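Local coordinates for ABC transporter sugar binding protein (Xanthomonas axonopodis pv. citri, PDB 3UOR), which probably binds maltose or related sugars in the periplasm and delivers them to an ABC transporter for import, at residues Phe148-Leu153 against Glu253-Tyr258; Ala186-Leu191 against Trp238-Ser243; Asn192-Gln197 against Arg379-Met384; Ser199-Gln204 against Arg224-Phe229. All blocks are in the same frame, centred on the assembly; numbering follows the deposited sequence.

Contact 1 (Phe148-Leu153 against Glu253-Tyr258); sequences FYRKDL and EFFNGY
Two donors share the backbone oxygen of Phe254. Arg150 NH1 gives it a hydrogen bond of 2.8 Å from NH1 to Phe254 O, in the carbonyl plane and on a lone pair. Gly257, the first residue past helix 250-256, bonds the same oxygen through its N; its positive phi and bonds back into the last turn make a Schellman motif. Asp152 fixes the guanidinium from the side: Arg150 NE bonds OD1, and NH2 forms a salt bridge with OD2 at 2.8 Å. Bends at chi2 (-91°) and chi3 (-52°) fold the Arg150 chain over Phe254. Its CG then lies 3.8 Å from the centroid of the Phe254 ring, a CH-pi contact over one face. The ring edge meets the strand backbone, with Phe254 CZ 3.4 Å from Tyr149 C. Leu153 CD2 rests over one face of the guanidinium. The contact is buried where strand 134-150 passes into helix 151-156. The end of helix 250-256 packs there, beside strands 259-264 and 284-287.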
loop_
_atom_site.group_PDB
_atom_site.type_symbol
_atom_site.label_atom_id
_atom_site.label_comp_id
_atom_site.label_asym_id
_atom_site.label_seq_id
_atom_site.Cartn_x
_atom_site.Cartn_y
_atom_site.Cartn_z
ATOM N N PHE A 148 -12.077 8.213 0.699
ATOM C CA PHE A 148 -13.220 8.201 1.602
ATOM C C PHE A 148 -13.931 9.512 1.344
ATOM O O PHE A 148 -13.274 10.534 1.194
ATOM C CB PHE A 148 -12.750 8.148 3.067
ATOM C CG PHE A 148 -12.196 6.820 3.468
ATOM C CD1 PHE A 148 -12.939 5.950 4.259
ATOM C CD2 PHE A 148 -10.956 6.418 3.030
ATOM C CE1 PHE A 148 -12.436 4.707 4.620
ATOM C CE2 PHE A 148 -10.454 5.162 3.382
ATOM C CZ PHE A 148 -11.193 4.314 4.180
ATOM N N TYR A 149 -15.262 9.498 1.293
ATOM C CA TYR A 149 -16.003 10.704 0.951
ATOM C C TYR A 149 -17.308 10.857 1.702
ATOM O O TYR A 149 -17.941 9.864 2.068
ATOM C CB TYR A 149 -16.275 10.787 -0.552
ATOM C CG TYR A 149 -17.254 9.768 -1.079
ATOM C CD1 TYR A 149 -16.868 8.439 -1.296
ATOM C CD2 TYR A 149 -18.565 10.129 -1.369
ATOM C CE1 TYR A 149 -17.772 7.492 -1.792
ATOM C CE2 TYR A 149 -19.476 9.198 -1.866
ATOM C CZ TYR A 149 -19.076 7.884 -2.077
ATOM O OH TYR A 149 -19.976 6.985 -2.583
ATOM N N ARG A 150 -17.692 12.115 1.929
ATOM C CA ARG A 150 -18.994 12.458 2.490
ATOM C C ARG A 150 -20.026 12.534 1.369
ATOM O O ARG A 150 -19.975 13.439 0.527
ATOM C CB ARG A 150 -18.922 13.794 3.226
ATOM C CG ARG A 150 -18.061 13.763 4.499
ATOM C CD ARG A 150 -18.899 13.405 5.717
ATOM N NE ARG A 150 -20.098 14.256 5.830
ATOM C CZ ARG A 150 -20.137 15.410 6.496
ATOM N NH1 ARG A 150 -19.054 15.861 7.117
ATOM N NH2 ARG A 150 -21.261 16.115 6.554
ATOM N N LYS A 151 -20.948 11.570 1.351
ATOM C CA LYS A 151 -21.987 11.498 0.327
ATOM C C LYS A 151 -22.877 12.734 0.325
ATOM O O LYS A 151 -23.176 13.299 -0.729
ATOM C CB LYS A 151 -22.855 10.255 0.522
ATOM C CG LYS A 151 -22.123 8.950 0.312
ATOM C CD LYS A 151 -23.056 7.750 0.479
ATOM C CE LYS A 151 -22.290 6.434 0.309
ATOM N NZ LYS A 151 -23.115 5.228 0.604
ATOM N N ASP A 152 -23.309 13.135 1.512
ATOM C CA ASP A 152 -24.126 14.332 1.655
ATOM C C ASP A 152 -23.408 15.566 1.095
ATOM O O ASP A 152 -23.979 16.306 0.303
ATOM C CB ASP A 152 -24.531 14.530 3.119
ATOM C CG ASP A 152 -23.337 14.542 4.066
ATOM O OD1 ASP A 152 -22.252 14.076 3.668
ATOM O OD2 ASP A 152 -23.485 15.012 5.215
ATOM N N LEU A 153 -22.150 15.776 1.474
ATOM C CA LEU A 153 -21.405 16.937 0.970
ATOM C C LEU A 153 -21.223 16.873 -0.550
ATOM O O LEU A 153 -21.243 17.894 -1.229
ATOM C CB LEU A 153 -20.049 17.065 1.673
ATOM C CG LEU A 153 -19.963 17.928 2.943
ATOM C CD1 LEU A 153 -21.106 17.636 3.888
ATOM C CD2 LEU A 153 -18.613 17.781 3.672
ATOM N N GLU A 253 -12.762 15.637 11.927
ATOM C CA GLU A 253 -12.737 16.695 10.919
ATOM C C GLU A 253 -13.556 16.309 9.685
ATOM O O GLU A 253 -14.286 17.133 9.120
ATOM C CB GLU A 253 -11.300 17.040 10.530
ATOM C CG GLU A 253 -10.476 17.639 11.663
ATOM C CD GLU A 253 -10.934 19.038 12.072
ATOM O OE1 GLU A 253 -10.097 19.782 12.627
ATOM O OE2 GLU A 253 -12.112 19.400 11.837
ATOM N N PHE A 254 -13.441 15.047 9.283
ATOM C CA PHE A 254 -14.184 14.516 8.144
ATOM C C PHE A 254 -15.684 14.621 8.407
ATOM O O PHE A 254 -16.428 15.181 7.593
ATOM C CB PHE A 254 -13.756 13.069 7.901
ATOM C CG PHE A 254 -14.522 12.349 6.815
ATOM C CD1 PHE A 254 -14.104 12.397 5.498
ATOM C CD2 PHE A 254 -15.612 11.547 7.132
ATOM C CE1 PHE A 254 -14.785 11.681 4.506
ATOM C CE2 PHE A 254 -16.303 10.837 6.147
ATOM C CZ PHE A 254 -15.889 10.900 4.839
ATOM N N PHE A 255 -16.126 14.107 9.554
ATOM C CA PHE A 255 -17.548 14.151 9.906
ATOM C C PHE A 255 -18.013 15.564 10.314
ATOM O O PHE A 255 -19.210 15.846 10.375
ATOM C CB PHE A 255 -17.866 13.137 11.007
ATOM C CG PHE A 255 -17.804 11.703 10.547
ATOM C CD1 PHE A 255 -18.557 11.276 9.473
ATOM C CD2 PHE A 255 -17.010 10.787 11.203
ATOM C CE1 PHE A 255 -18.503 9.964 9.045
ATOM C CE2 PHE A 255 -16.960 9.471 10.786
ATOM C CZ PHE A 255 -17.708 9.062 9.708
ATOM N N ASN A 256 -17.055 16.443 10.580
ATOM C CA ASN A 256 -17.352 17.841 10.851
ATOM C C ASN A 256 -17.443 18.662 9.579
ATOM O O ASN A 256 -17.850 19.816 9.620
ATOM C CB ASN A 256 -16.303 18.449 11.784
ATOM C CG ASN A 256 -16.609 18.191 13.245
ATOM O OD1 ASN A 256 -17.766 17.961 13.614
ATOM N ND2 ASN A 256 -15.575 18.227 14.089
ATOM N N GLY A 257 -17.055 18.077 8.450
ATOM C CA GLY A 257 -17.184 18.761 7.179
ATOM C C GLY A 257 -16.038 19.708 6.838
ATOM O O GLY A 257 -16.143 20.481 5.886
ATOM N N TYR A 258 -14.944 19.645 7.593
ATOM C CA TYR A 258 -13.748 20.439 7.282
ATOM C C TYR A 258 -13.204 20.106 5.886
ATOM O O TYR A 258 -12.579 20.940 5.234
ATOM C CB TYR A 258 -12.657 20.233 8.347
ATOM C CG TYR A 258 -11.402 21.091 8.172
ATOM C CD1 TYR A 258 -11.488 22.450 7.876
ATOM C CD2 TYR A 258 -10.133 20.546 8.344
ATOM C CE1 TYR A 258 -10.338 23.234 7.731
ATOM C CE2 TYR A 258 -8.979 21.323 8.206
ATOM C CZ TYR A 258 -9.089 22.659 7.897
ATOM O OH TYR A 258 -7.944 23.414 7.764
HETATM O O HOH W 1 -20.575 18.404 8.755
#

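Contact 2 (Ala186-Leu191 against Trp238-Ser243); sequences AILMPL and WAPKVS
Trp238 O accepts two backbone donors at one end of this contact. Ala186 N reaches it at 2.7 Å from N to Trp238 O, lying in the carbonyl plane. Ile187 N is 3.1 Å from the same Trp238 O and comes from above that plane. The other end has one bond, straight at 175°, from Leu191 N to Val242 O at 2.8 Å. Pro190 CA also makes a CA-H...O contact with Val242 O. Between the two ends, Ile187 O receives a CA-H...O contact from Ala239 CA at 3.2 Å.

Tyr234 OH is hydrogen-bonded to Met189 O, Lys241 NZ to Gln235 OE1, and Ser243 N to Gln246 OE1. Lys241 is the centre of an inverse gamma turn, closed by a weak bond from Val242 N to Pro240 O.

Apolar groups fill in around these bonds. With CG anti to its N (chi1 171°), the Leu188 chain brings CD1 to the loop, across Pro240 and Val242 at about a right angle. Ile187 CG2 meets Ala239 CB at 3.7 Å. Leu191 CD1 lies against the backbone of Lys241.

The loop 238-243 runs in roughly the same direction as 186-191. Strand 187-188 pairs in parallel with strand 259-264, where Ala186 and Leu188 bond Phe261. Ile187 turns its N and O to loop 238-243. The loop thus flanks a short strand of the mixed sheet in this alpha/beta solute-binding fold.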
loop_
_atom_site.group_PDB
_atom_site.type_symbol
_atom_site.label_atom_id
_atom_site.label_comp_id
_atom_site.label_asym_id
_atom_site.label_seq_id
_atom_site.Cartn_x
_atom_site.Cartn_y
_atom_site.Cartn_z
ATOM N N ALA A 186 -11.968 20.710 -0.048
ATOM C CA ALA A 186 -12.527 19.571 -0.757
ATOM C C ALA A 186 -11.883 18.256 -0.289
ATOM O O ALA A 186 -12.573 17.267 -0.079
ATOM C CB ALA A 186 -12.372 19.750 -2.258
ATOM N N ILE A 187 -10.564 18.250 -0.098
ATOM C CA ILE A 187 -9.852 16.998 0.166
ATOM C C ILE A 187 -8.678 17.193 1.118
ATOM O O ILE A 187 -7.991 18.219 1.072
ATOM C CB ILE A 187 -9.316 16.383 -1.146
ATOM C CG1 ILE A 187 -8.704 15.000 -0.907
ATOM C CG2 ILE A 187 -8.276 17.299 -1.773
ATOM C CD1 ILE A 187 -8.378 14.274 -2.223
ATOM N N LEU A 188 -8.454 16.200 1.972
ATOM C CA LEU A 188 -7.308 16.178 2.867
ATOM C C LEU A 188 -6.247 15.170 2.407
ATOM O O LEU A 188 -6.519 13.972 2.296
ATOM C CB LEU A 188 -7.748 15.832 4.295
ATOM C CG LEU A 188 -6.574 15.586 5.244
ATOM C CD1 LEU A 188 -5.803 16.877 5.455
ATOM C CD2 LEU A 188 -7.042 15.015 6.578
ATOM N N MET A 189 -5.049 15.680 2.134
ATOM C CA MET A 189 -3.882 14.890 1.778
ATOM C C MET A 189 -2.706 15.481 2.555
ATOM O O MET A 189 -2.074 16.435 2.094
ATOM C CB MET A 189 -3.569 15.018 0.281
ATOM C CG MET A 189 -4.679 14.587 -0.669
ATOM S SD MET A 189 -4.151 14.577 -2.402
ATOM C CE MET A 189 -3.877 16.358 -2.671
ATOM N N PRO A 190 -2.411 14.930 3.739
ATOM C CA PRO A 190 -1.350 15.502 4.584
ATOM C C PRO A 190 -0.007 15.544 3.867
ATOM O O PRO A 190 0.410 14.539 3.312
ATOM C CB PRO A 190 -1.293 14.552 5.779
ATOM C CG PRO A 190 -2.628 13.869 5.792
ATOM C CD PRO A 190 -3.034 13.744 4.347
ATOM N N LEU A 191 0.657 16.698 3.894
ATOM C CA LEU A 191 1.894 16.929 3.149
ATOM C C LEU A 191 3.095 16.098 3.623
ATOM O O LEU A 191 4.099 15.999 2.917
ATOM C CB LEU A 191 2.243 18.418 3.197
ATOM C CG LEU A 191 1.379 19.305 2.299
ATOM C CD1 LEU A 191 1.581 20.783 2.609
ATOM C CD2 LEU A 191 1.682 19.016 0.834
ATOM N N TRP A 238 -8.106 23.574 -2.796
ATOM C CA TRP A 238 -8.972 22.385 -2.690
ATOM C C TRP A 238 -8.510 21.527 -1.517
ATOM O O TRP A 238 -9.330 20.982 -0.770
ATOM C CB TRP A 238 -8.991 21.566 -3.985
ATOM C CG TRP A 238 -9.502 22.331 -5.159
ATOM C CD1 TRP A 238 -10.358 23.381 -5.133
ATOM C CD2 TRP A 238 -9.190 22.096 -6.537
ATOM N NE1 TRP A 238 -10.609 23.822 -6.409
ATOM C CE2 TRP A 238 -9.900 23.050 -7.292
ATOM C CE3 TRP A 238 -8.393 21.163 -7.208
ATOM C CZ2 TRP A 238 -9.821 23.111 -8.688
ATOM C CZ3 TRP A 238 -8.309 21.227 -8.594
ATOM C CH2 TRP A 238 -9.017 22.195 -9.316
ATOM N N ALA A 239 -7.190 21.443 -1.356
ATOM C CA ALA A 239 -6.567 20.716 -0.267
ATOM C C ALA A 239 -5.792 21.672 0.632
ATOM O O ALA A 239 -4.981 22.441 0.139
ATOM C CB ALA A 239 -5.617 19.702 -0.820
ATOM N N PRO A 240 -6.001 21.580 1.957
ATOM C CA PRO A 240 -5.280 22.439 2.909
ATOM C C PRO A 240 -3.796 22.115 2.931
ATOM O O PRO A 240 -3.393 20.957 2.741
ATOM C CB PRO A 240 -5.905 22.072 4.260
ATOM C CG PRO A 240 -6.387 20.633 4.071
ATOM C CD PRO A 240 -6.875 20.602 2.637
ATOM N N LYS A 241 -2.984 23.136 3.177
ATOM C CA LYS A 241 -1.542 22.963 3.236
ATOM C C LYS A 241 -1.114 22.582 4.648
ATOM O O LYS A 241 -0.562 23.403 5.379
ATOM C CB LYS A 241 -0.839 24.247 2.767
ATOM C CG LYS A 241 -1.044 24.527 1.286
ATOM C CD LYS A 241 -0.326 25.787 0.855
ATOM C CE LYS A 241 -0.557 26.043 -0.623
ATOM N NZ LYS A 241 0.053 27.328 -1.102
ATOM N N VAL A 242 -1.375 21.338 5.029
ATOM C CA VAL A 242 -1.087 20.890 6.388
ATOM C C VAL A 242 -0.406 19.536 6.417
ATOM O O VAL A 242 -0.528 18.756 5.462
ATOM C CB VAL A 242 -2.367 20.799 7.234
ATOM C CG1 VAL A 242 -2.953 22.190 7.471
ATOM C CG2 VAL A 242 -3.386 19.927 6.550
ATOM N N SER A 243 0.316 19.274 7.512
ATOM C CA SER A 243 0.838 17.943 7.837
ATOM C C SER A 243 -0.151 17.254 8.759
ATOM O O SER A 243 -1.037 17.911 9.301
ATOM C CB SER A 243 2.192 18.050 8.530
ATOM O OG SER A 243 3.170 18.540 7.627
#

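Contact 3 (Asn192-Gln197 against Arg379-Met384); sequences NEFEQQ and RIVQEM
Phe194 turns one ring face to a methyl of Val381. Just before it, Glu193 reaches the other way, and its OE1 accepts a hydrogen bond from Gln196 NE2 at 2.9 Å. This links the loop to the first turn of helix 195-202.

Phe194 is the main side chain of the first segment here. Its CG sits between the backbone N and the carbonyl carbon (chi1 68°), which turns the ring onto helix 377-394. Val381 CG2 lies over the ring centre, 3.8 Å from the centroid and only 4° off the normal. This is a CH-pi contact. Gln382 NE2 approaches the same ring obliquely, 3.9 Å from Phe194 CD2, with the amide and ring planes nearly perpendicular.

Glu195 does not touch segment 379-384. Its carboxylate instead covers the opposite face of the Phe194 ring, with CD 3.7 Å above the plane. The ring therefore lies between a methyl and a carboxylate.

Three residues after Phe194, Gln197 CB touches Met384 CE. That methyl also lies 3.8 Å from Phe194 CB and 3.7 Å from Phe194 O. A bend at chi3 (78°) turns the end of Met384 to this place.

Contact across the two segments is thus mainly apolar and aromatic. Shape and dispersion probably hold them together, while the polar bond of Glu193 and Gln196 organises the first segment from within.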
loop_
_atom_site.group_PDB
_atom_site.type_symbol
_atom_site.label_atom_id
_atom_site.label_comp_id
_atom_site.label_asym_id
_atom_site.label_seq_id
_atom_site.Cartn_x
_atom_site.Cartn_y
_atom_site.Cartn_z
ATOM N N ASN A 192 2.990 15.510 4.811
ATOM C CA ASN A 192 4.052 14.664 5.352
ATOM C C ASN A 192 3.974 13.219 4.849
ATOM O O ASN A 192 4.861 12.416 5.133
ATOM C CB ASN A 192 3.993 14.652 6.883
ATOM C CG ASN A 192 2.659 14.149 7.399
ATOM O OD1 ASN A 192 1.637 14.822 7.256
ATOM N ND2 ASN A 192 2.655 12.953 7.980
ATOM N N GLU A 193 2.905 12.877 4.135
ATOM C CA GLU A 193 2.736 11.519 3.609
ATOM C C GLU A 193 3.116 11.495 2.140
ATOM O O GLU A 193 2.868 12.455 1.419
ATOM C CB GLU A 193 1.290 11.042 3.815
ATOM C CG GLU A 193 0.871 11.086 5.295
ATOM C CD GLU A 193 -0.587 10.728 5.545
ATOM O OE1 GLU A 193 -1.372 10.582 4.577
ATOM O OE2 GLU A 193 -0.950 10.603 6.733
ATOM N N PHE A 194 3.731 10.407 1.695
ATOM C CA PHE A 194 4.121 10.289 0.298
ATOM C C PHE A 194 3.132 9.486 -0.581
ATOM O O PHE A 194 3.235 9.507 -1.808
ATOM C CB PHE A 194 5.504 9.640 0.212
ATOM C CG PHE A 194 5.532 8.190 0.649
ATOM C CD1 PHE A 194 5.156 7.185 -0.225
ATOM C CD2 PHE A 194 5.941 7.836 1.932
ATOM C CE1 PHE A 194 5.187 5.846 0.163
ATOM C CE2 PHE A 194 5.985 6.500 2.330
ATOM C CZ PHE A 194 5.605 5.501 1.442
ATOM N N GLU A 195 2.190 8.775 0.038
ATOM C CA GLU A 195 1.369 7.809 -0.700
ATOM C C GLU A 195 0.460 8.450 -1.746
ATOM O O GLU A 195 0.200 7.862 -2.805
ATOM C CB GLU A 195 0.571 6.901 0.255
ATOM C CG GLU A 195 1.421 5.872 1.000
ATOM C CD GLU A 195 2.045 6.412 2.295
ATOM O OE1 GLU A 195 1.982 7.629 2.539
ATOM O OE2 GLU A 195 2.608 5.618 3.074
ATOM N N GLN A 196 -0.011 9.662 -1.468
ATOM C CA GLN A 196 -0.906 10.340 -2.404
ATOM C C GLN A 196 -0.183 10.700 -3.719
ATOM O O GLN A 196 -0.651 10.338 -4.797
ATOM C CB GLN A 196 -1.506 11.590 -1.766
ATOM C CG GLN A 196 -2.356 11.315 -0.525
ATOM C CD GLN A 196 -1.529 11.235 0.731
ATOM O OE1 GLN A 196 -0.302 11.207 0.671
ATOM N NE2 GLN A 196 -2.192 11.207 1.879
ATOM N N GLN A 197 0.960 11.388 -3.630
ATOM C CA GLN A 197 1.740 11.765 -4.819
ATOM C C GLN A 197 2.121 10.502 -5.528
ATOM O O GLN A 197 2.063 10.418 -6.755
ATOM C CB GLN A 197 3.077 12.474 -4.456
ATOM C CG GLN A 197 2.944 13.622 -3.504
ATOM C CD GLN A 197 2.979 13.189 -2.041
ATOM O OE1 GLN A 197 2.009 12.593 -1.523
ATOM N NE2 GLN A 197 4.101 13.502 -1.355
ATOM N N ARG A 379 14.098 5.105 0.691
ATOM C CA ARG A 379 14.847 6.359 0.714
ATOM C C ARG A 379 14.361 7.279 -0.410
ATOM O O ARG A 379 14.128 8.462 -0.215
ATOM C CB ARG A 379 16.343 6.097 0.542
ATOM C CG ARG A 379 17.006 5.451 1.756
ATOM C CD ARG A 379 18.357 4.819 1.397
ATOM N NE ARG A 379 19.424 5.812 1.263
ATOM C CZ ARG A 379 20.569 5.590 0.618
ATOM N NH1 ARG A 379 20.775 4.408 0.038
ATOM N NH2 ARG A 379 21.502 6.548 0.546
ATOM N N ILE A 380 14.191 6.715 -1.591
ATOM C CA ILE A 380 13.752 7.495 -2.729
ATOM C C ILE A 380 12.420 8.217 -2.487
ATOM O O ILE A 380 12.316 9.420 -2.745
ATOM C CB ILE A 380 13.735 6.627 -4.000
ATOM C CG1 ILE A 380 15.180 6.312 -4.394
ATOM C CG2 ILE A 380 12.985 7.330 -5.124
ATOM C CD1 ILE A 380 15.329 5.157 -5.390
ATOM N N VAL A 381 11.407 7.523 -1.965
ATOM C CA VAL A 381 10.127 8.199 -1.775
ATOM C C VAL A 381 10.178 9.206 -0.661
ATOM O O VAL A 381 9.421 10.163 -0.697
ATOM C CB VAL A 381 8.880 7.279 -1.580
ATOM C CG1 VAL A 381 8.603 6.491 -2.816
ATOM C CG2 VAL A 381 9.033 6.398 -0.385
ATOM N N GLN A 382 11.045 9.000 0.331
ATOM C CA GLN A 382 11.266 10.040 1.325
ATOM C C GLN A 382 11.802 11.321 0.682
ATOM O O GLN A 382 11.351 12.403 1.019
ATOM C CB GLN A 382 12.186 9.580 2.464
ATOM C CG GLN A 382 11.538 8.564 3.432
ATOM C CD GLN A 382 10.093 8.923 3.821
ATOM O OE1 GLN A 382 9.742 10.098 3.971
ATOM N NE2 GLN A 382 9.257 7.902 3.992
ATOM N N GLU A 383 12.770 11.216 -0.227
ATOM C CA GLU A 383 13.230 12.412 -0.949
ATOM C C GLU A 383 12.080 13.021 -1.751
ATOM O O GLU A 383 11.889 14.229 -1.741
ATOM C CB GLU A 383 14.386 12.099 -1.896
ATOM C CG GLU A 383 15.648 11.619 -1.189
ATOM C CD GLU A 383 16.233 12.695 -0.287
ATOM O OE1 GLU A 383 16.141 13.885 -0.650
ATOM O OE2 GLU A 383 16.767 12.342 0.773
ATOM N N MET A 384 11.292 12.178 -2.418
ATOM C CA MET A 384 10.242 12.688 -3.280
ATOM C C MET A 384 9.322 13.556 -2.445
ATOM O O MET A 384 8.924 14.629 -2.861
ATOM C CB MET A 384 9.420 11.555 -3.902
ATOM C CG MET A 384 8.091 12.037 -4.524
ATOM S SD MET A 384 7.100 10.647 -5.069
ATOM C CE MET A 384 6.457 10.129 -3.481
#

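Contact 4 (Ser199-Gln204 against Arg224-Phe229); sequences SFALQQ and RKALGF
Lys225 begins the contact with its aliphatic chain. Its CD lies 3.3 Å from Gln204 OE1, a van der Waals contact of a methylene with the amide oxygen, and the two side chains cross at about a right angle. Gln204 is held by its other amide atom. Its NE2 bonds Phe200 O at 2.9 Å, within the amide plane and almost straight at 172°. A bend at chi2 folds Gln204 back over the end of the preceding helix 195-202.

Ala226 comes next and makes the close approach of the backbones. Its CB is 3.5 Å from Ala201 CA and 3.9 Å from Ala201 CB. It also lies 3.8 Å from Phe200 O. The CA atoms of Ala201 and Ala226 are just 5.0 Å apart, which two small side chains permit.

Phe229, a turn later, carries the aromatic part. Its ring is carried across to Phe200 by chi1 near 180° (-178°). The edge of Phe229 points at the face of Phe200, with CE2 3.7 Å from Phe200 CE1 and the planes at 86°. The pair is T-shaped, and the centroids are 5.1 Å apart. Trp166 of helix 166-180 stacks on Phe229 and also meets the Phe200 ring.

This is helix-helix packing through a small alanine contact, flanked by an aromatic pair. It joins helices 195-202 and 221-235 within the alpha/beta solute-binding fold.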
loop_
_atom_site.group_PDB
_atom_site.type_symbol
_atom_site.label_atom_id
_atom_site.label_comp_id
_atom_site.label_asym_id
_atom_site.label_seq_id
_atom_site.Cartn_x
_atom_site.Cartn_y
_atom_site.Cartn_z
ATOM N N SER A 199 0.663 7.571 -5.542
ATOM C CA SER A 199 -0.498 6.960 -6.214
ATOM C C SER A 199 -0.696 7.599 -7.580
ATOM O O SER A 199 -0.802 6.903 -8.583
ATOM C CB SER A 199 -1.782 7.131 -5.386
ATOM O OG SER A 199 -1.651 6.464 -4.144
ATOM N N PHE A 200 -0.725 8.931 -7.622
ATOM C CA PHE A 200 -0.952 9.642 -8.880
ATOM C C PHE A 200 0.185 9.438 -9.875
ATOM O O PHE A 200 -0.042 9.468 -11.083
ATOM C CB PHE A 200 -1.218 11.143 -8.632
ATOM C CG PHE A 200 -2.480 11.397 -7.876
ATOM C CD1 PHE A 200 -3.688 10.850 -8.324
ATOM C CD2 PHE A 200 -2.474 12.130 -6.702
ATOM C CE1 PHE A 200 -4.868 11.058 -7.633
ATOM C CE2 PHE A 200 -3.669 12.344 -5.996
ATOM C CZ PHE A 200 -4.866 11.804 -6.470
ATOM N N ALA A 201 1.405 9.247 -9.374
ATOM C CA ALA A 201 2.559 9.009 -10.250
ATOM C C ALA A 201 2.521 7.602 -10.834
ATOM O O ALA A 201 2.900 7.383 -11.999
ATOM C CB ALA A 201 3.867 9.239 -9.487
ATOM N N LEU A 202 2.056 6.644 -10.031
ATOM C CA LEU A 202 1.855 5.280 -10.522
ATOM C C LEU A 202 0.787 5.180 -11.615
ATOM O O LEU A 202 0.748 4.195 -12.325
ATOM C CB LEU A 202 1.505 4.323 -9.384
ATOM C CG LEU A 202 2.641 4.077 -8.416
ATOM C CD1 LEU A 202 2.140 3.257 -7.224
ATOM C CD2 LEU A 202 3.716 3.366 -9.155
ATOM N N GLN A 203 -0.085 6.185 -11.746
ATOM C CA GLN A 203 -1.105 6.151 -12.809
ATOM C C GLN A 203 -0.571 6.544 -14.193
ATOM O O GLN A 203 -1.343 6.636 -15.136
ATOM C CB GLN A 203 -2.312 7.032 -12.453
ATOM C CG GLN A 203 -2.999 6.626 -11.157
ATOM C CD GLN A 203 -4.092 7.572 -10.796
ATOM O OE1 GLN A 203 -4.090 8.734 -11.222
ATOM N NE2 GLN A 203 -5.049 7.094 -10.013
ATOM N N GLN A 204 0.736 6.768 -14.315
ATOM C CA GLN A 204 1.313 7.247 -15.575
ATOM C C GLN A 204 1.948 6.077 -16.301
ATOM O O GLN A 204 2.296 5.095 -15.678
ATOM C CB GLN A 204 2.379 8.325 -15.310
ATOM C CG GLN A 204 1.907 9.492 -14.397
ATOM C CD GLN A 204 0.560 10.073 -14.829
ATOM O OE1 GLN A 204 0.362 10.397 -16.002
ATOM N NE2 GLN A 204 -0.376 10.196 -13.878
ATOM N N ARG A 224 6.203 14.601 -13.812
ATOM C CA ARG A 224 5.839 16.007 -13.974
ATOM C C ARG A 224 4.329 16.204 -14.025
ATOM O O ARG A 224 3.811 17.201 -13.511
ATOM C CB ARG A 224 6.475 16.601 -15.227
ATOM C CG ARG A 224 7.988 16.759 -15.133
ATOM C CD ARG A 224 8.496 17.311 -16.451
ATOM N NE ARG A 224 9.954 17.422 -16.553
ATOM C CZ ARG A 224 10.634 18.530 -16.276
ATOM N NH1 ARG A 224 9.999 19.606 -15.834
ATOM N NH2 ARG A 224 11.940 18.562 -16.441
ATOM N N LYS A 225 3.618 15.268 -14.653
ATOM C CA LYS A 225 2.155 15.388 -14.773
ATOM C C LYS A 225 1.541 15.155 -13.374
ATOM O O LYS A 225 0.670 15.899 -12.922
ATOM C CB LYS A 225 1.615 14.384 -15.801
ATOM C CG LYS A 225 0.197 14.640 -16.309
ATOM C CD LYS A 225 -0.324 13.411 -17.087
ATOM C CE LYS A 225 -1.527 13.698 -17.998
ATOM N NZ LYS A 225 -2.773 14.096 -17.299
ATOM N N ALA A 226 2.051 14.154 -12.668
ATOM C CA ALA A 226 1.569 13.825 -11.323
ATOM C C ALA A 226 1.855 14.941 -10.315
ATOM O O ALA A 226 0.982 15.351 -9.524
ATOM C CB ALA A 226 2.197 12.483 -10.847
ATOM N N LEU A 227 3.086 15.432 -10.333
ATOM C CA LEU A 227 3.432 16.616 -9.537
ATOM C C LEU A 227 2.494 17.784 -9.839
ATOM O O LEU A 227 1.991 18.451 -8.932
ATOM C CB LEU A 227 4.894 17.060 -9.773
ATOM C CG LEU A 227 5.347 18.257 -8.916
ATOM C CD1 LEU A 227 5.165 17.895 -7.417
ATOM C CD2 LEU A 227 6.811 18.604 -9.218
ATOM N N GLY A 228 2.244 18.026 -11.116
ATOM C CA GLY A 228 1.354 19.114 -11.493
ATOM C C GLY A 228 -0.045 18.983 -10.903
ATOM O O GLY A 228 -0.581 19.930 -10.296
ATOM N N PHE A 229 -0.642 17.803 -11.088
ATOM C CA PHE A 229 -2.005 17.510 -10.612
ATOM C C PHE A 229 -2.079 17.625 -9.077
ATOM O O PHE A 229 -2.977 18.258 -8.527
ATOM C CB PHE A 229 -2.409 16.095 -11.067
ATOM C CG PHE A 229 -3.804 15.689 -10.674
ATOM C CD1 PHE A 229 -4.908 16.379 -11.160
ATOM C CD2 PHE A 229 -4.010 14.578 -9.859
ATOM C CE1 PHE A 229 -6.199 15.990 -10.813
ATOM C CE2 PHE A 229 -5.282 14.179 -9.508
ATOM C CZ PHE A 229 -6.393 14.881 -9.987
#

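Overall arrangement
Following the chain from the N terminus, the first segment reached is 148-153, where strand 134-150 turns into helix 151-156. Contact 1 closes a long loop from there to 253-258. Contact 2 lies within that loop, joining 186-191 to 238-243, and contact 4 lies within contact 2, joining helices 195-202 and 221-235. Contact 3 starts at 192-197, directly after contact 2's first segment, but reaches on to helix 377-394. It therefore crosses contacts 1 and 2 and encloses contact 4. Contacts 1 and 2 both reach the mixed sheet. Contacts 3 and 4 share helix 195-202: contact 4 ties it to helix 221-235, contact 3 to helix 377-394.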